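Local structure of inositol dehydrogenase (Lactobacillus casei, 4MKX) at residues A[221-226]-A[231-236]. The protein is thought to act as a sugar-alcohol dehydrogenase of the Gfo/Idh/MocA family, oxidising scyllo-inositol with NAD as the probable cofactor. Numbering follows the deposited sequence.
Sequences RAYPVL and ELETGA
The carboxylate of E233 lies against the main-chain N-H groups of A222 and Y223, OE2 meeting the first and OE1 the second. OE2 takes the amide N of A222 at 2.8 Å in a nearly straight bond (165°). OE1 takes the N of Y223 at 2.7 Å with a more bent one (141°). Both donors come in on the syn side, each somewhat out of the carboxylate plane, and the N of R221 also lies 3.0 Å from OE2. With CG of E233 flanked by both its own amide N and its carbonyl carbon, the chain then runs straight out and carries the acid group across to the loop. CB of A222 rests about equally near both oxygens, and the Y223 ring turns its edge to OE1, with CD1 at 3.6 Å and the ring and carboxylate planes 66° apart. Farther along, L226 crosses the stem of E233 at about a right angle, its CD1 3.6 Å from E233 CB, while CD2 meets CB of E231. The backbone closes the loop here: N of E231 donates to O of L226 at 2.9 Å. The E231 chain bends at chi2 so that OE1 accepts the N-H of the following residue, L232, through its anti lone pair.

The contact ties the connection between antiparallel strands 211-219 and 234-241 of the C-terminal domain to the residues just before strand 234-241; N220 adds bonds to E231 O and E233 N. The guanidinium group of R221 leads away to salt bridges with D243 and D161 of the second subunit. A carboxylate gripped by the successive N-H groups of A222 and Y223 is likely to hold the turn in this shape, and those N-H dipoles would be expected to stabilise E233 in its ionised form.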
ATOM      1  N   ARG A 221     -17.839  23.330   9.519  0.69 20.20           N
ATOM      2  CA  ARG A 221     -17.090  23.324  10.776  0.69 21.46           C
ATOM      3  C   ARG A 221     -15.844  24.194  10.699  0.69 24.48           C
ATOM      4  O   ARG A 221     -15.626  25.064  11.541  0.69 25.23           O
ATOM      5  CB  ARG A 221     -16.677  21.897  11.139  0.69 25.12           C
ATOM      6  CG  ARG A 221     -16.198  21.748  12.576  0.69 21.00           C
ATOM      7  CD  ARG A 221     -17.379  21.358  13.441  0.69 27.30           C
ATOM      8  NE  ARG A 221     -17.633  19.929  13.345  0.69 28.78           N
ATOM      9  CZ  ARG A 221     -18.694  19.314  13.856  0.69 23.55           C
ATOM     10  NH1 ARG A 221     -19.633  20.000  14.499  0.69 25.73           N
ATOM     11  NH2 ARG A 221     -18.823  18.008  13.699  0.69 21.17           N
ATOM     12  N   ALA A 222     -15.024  23.947   9.681  1.00 23.49           N
ATOM     13  CA  ALA A 222     -13.757  24.659   9.528  1.00 21.82           C
ATOM     14  C   ALA A 222     -13.952  26.121   9.108  1.00 24.96           C
ATOM     15  O   ALA A 222     -13.176  26.999   9.504  1.00 25.36           O
ATOM     16  CB  ALA A 222     -12.854  23.927   8.540  1.00 21.06           C
ATOM     17  N   TYR A 223     -14.974  26.367   8.291  1.00 21.60           N
ATOM     18  CA  TYR A 223     -15.289  27.714   7.816  1.00 25.70           C
ATOM     19  C   TYR A 223     -16.792  28.014   7.958  1.00 27.85           C
ATOM     20  O   TYR A 223     -17.533  27.957   6.969  1.00 23.94           O
ATOM     21  CB  TYR A 223     -14.864  27.884   6.347  1.00 22.70           C
ATOM     22  CG  TYR A 223     -13.383  27.660   6.066  1.00 24.56           C
ATOM     23  CD1 TYR A 223     -12.858  26.372   5.956  1.00 24.29           C
ATOM     24  CD2 TYR A 223     -12.515  28.737   5.885  1.00 25.72           C
ATOM     25  CE1 TYR A 223     -11.509  26.158   5.696  1.00 25.73           C
ATOM     26  CE2 TYR A 223     -11.155  28.533   5.622  1.00 24.10           C
ATOM     27  CZ  TYR A 223     -10.661  27.243   5.528  1.00 25.97           C
ATOM     28  OH  TYR A 223      -9.317  27.027   5.271  1.00 24.43           O
ATOM     29  N   PRO A 224     -17.249  28.328   9.188  1.00 26.38           N
ATOM     30  CA  PRO A 224     -18.665  28.639   9.446  1.00 29.28           C
ATOM     31  C   PRO A 224     -19.235  29.848   8.701  1.00 30.31           C
ATOM     32  O   PRO A 224     -20.456  30.023   8.710  1.00 34.18           O
ATOM     33  CB  PRO A 224     -18.695  28.891  10.959  1.00 28.27           C
ATOM     34  CG  PRO A 224     -17.615  28.005  11.488  1.00 25.40           C
ATOM     35  CD  PRO A 224     -16.512  28.113  10.445  1.00 26.42           C
ATOM     36  N   VAL A 225     -18.387  30.656   8.069  0.77 27.61           N
ATOM     37  CA  VAL A 225     -18.862  31.786   7.265  0.77 27.98           C
ATOM     38  C   VAL A 225     -19.687  31.293   6.067  0.77 30.74           C
ATOM     39  O   VAL A 225     -20.547  32.008   5.535  0.77 29.78           O
ATOM     40  CB  VAL A 225     -17.686  32.691   6.807  0.77 28.19           C
ATOM     41  CG1 VAL A 225     -16.672  31.901   5.984  0.77 30.53           C
ATOM     42  CG2 VAL A 225     -18.191  33.898   6.028  0.77 26.38           C
ATOM     43  N   LEU A 226     -19.439  30.052   5.659  1.00 31.06           N
ATOM     44  CA  LEU A 226     -20.184  29.447   4.559  1.00 30.70           C
ATOM     45  C   LEU A 226     -21.676  29.269   4.880  1.00 34.56           C
ATOM     46  O   LEU A 226     -22.499  29.149   3.968  1.00 36.21           O
ATOM     47  CB  LEU A 226     -19.544  28.114   4.148  1.00 31.37           C
ATOM     48  CG  LEU A 226     -18.143  28.259   3.541  1.00 32.11           C
ATOM     49  CD1 LEU A 226     -17.475  26.906   3.383  1.00 33.10           C
ATOM     50  CD2 LEU A 226     -18.195  28.986   2.202  1.00 36.95           C
ATOM     51  N   GLU A 231     -23.588  28.066   1.531  0.78 34.59           N
ATOM     52  CA  GLU A 231     -22.658  27.117   0.943  0.78 30.17           C
ATOM     53  C   GLU A 231     -22.274  26.054   1.959  0.78 25.59           C
ATOM     54  O   GLU A 231     -22.600  26.172   3.133  0.78 26.81           O
ATOM     55  CB  GLU A 231     -21.411  27.819   0.401  0.78 31.38           C
ATOM     56  CG  GLU A 231     -21.475  28.125  -1.086  0.78 36.97           C
ATOM     57  CD  GLU A 231     -21.537  26.875  -1.964  0.78 35.31           C
ATOM     58  OE1 GLU A 231     -21.412  25.739  -1.446  0.78 32.93           O
ATOM     59  OE2 GLU A 231     -21.711  27.029  -3.188  0.78 39.58           O
ATOM     60  N   LEU A 232     -21.609  25.005   1.492  1.00 24.42           N
ATOM     61  CA  LEU A 232     -21.202  23.909   2.367  1.00 20.35           C
ATOM     62  C   LEU A 232     -19.751  23.601   2.132  1.00 23.53           C
ATOM     63  O   LEU A 232     -19.294  23.603   0.986  1.00 24.23           O
ATOM     64  CB  LEU A 232     -22.010  22.643   2.074  1.00 22.81           C
ATOM     65  CG  LEU A 232     -23.395  22.511   2.689  1.00 22.77           C
ATOM     66  CD1 LEU A 232     -24.097  21.277   2.148  1.00 22.38           C
ATOM     67  CD2 LEU A 232     -23.280  22.455   4.205  1.00 20.24           C
ATOM     68  N   GLU A 233     -19.024  23.315   3.207  1.00 17.97           N
ATOM     69  CA  GLU A 233     -17.640  22.882   3.073  1.00 20.28           C
ATOM     70  C   GLU A 233     -17.526  21.359   2.993  1.00 18.16           C
ATOM     71  O   GLU A 233     -16.641  20.841   2.317  1.00 16.73           O
ATOM     72  CB  GLU A 233     -16.790  23.421   4.221  1.00 22.37           C
ATOM     73  CG  GLU A 233     -17.077  22.771   5.536  1.00 27.11           C
ATOM     74  CD  GLU A 233     -16.135  23.215   6.618  1.00 26.82           C
ATOM     75  OE1 GLU A 233     -15.751  24.407   6.606  1.00 26.76           O
ATOM     76  OE2 GLU A 233     -15.798  22.375   7.479  1.00 26.59           O
ATOM     77  N   THR A 234     -18.402  20.639   3.694  1.00 15.32           N
ATOM     78  CA  THR A 234     -18.456  19.180   3.585  1.00 13.68           C
ATOM     79  C   THR A 234     -19.902  18.744   3.640  1.00 16.30           C
ATOM     80  O   THR A 234     -20.684  19.265   4.437  1.00 15.18           O
ATOM     81  CB  THR A 234     -17.709  18.464   4.734  1.00 14.28           C
ATOM     82  OG1 THR A 234     -16.451  19.100   4.965  1.00 16.17           O
ATOM     83  CG2 THR A 234     -17.467  16.999   4.380  1.00 14.18           C
ATOM     84  N   GLY A 235     -20.264  17.783   2.798  1.00 11.82           N
ATOM     85  CA  GLY A 235     -21.603  17.243   2.826  1.00 12.51           C
ATOM     86  C   GLY A 235     -21.557  15.765   2.557  1.00 10.75           C
ATOM     87  O   GLY A 235     -20.615  15.247   1.948  1.00 12.88           O
ATOM     88  N   ALA A 236     -22.575  15.070   3.024  1.00  9.61           N
ATOM     89  CA  ALA A 236     -22.677  13.656   2.795  1.00  9.97           C
ATOM     90  C   ALA A 236     -24.103  13.328   2.404  1.00 12.98           C
ATOM     91  O   ALA A 236     -25.045  14.019   2.805  1.00 12.24           O
ATOM     92  CB  ALA A 236     -22.272  12.887   4.053  1.00 10.77           C
TER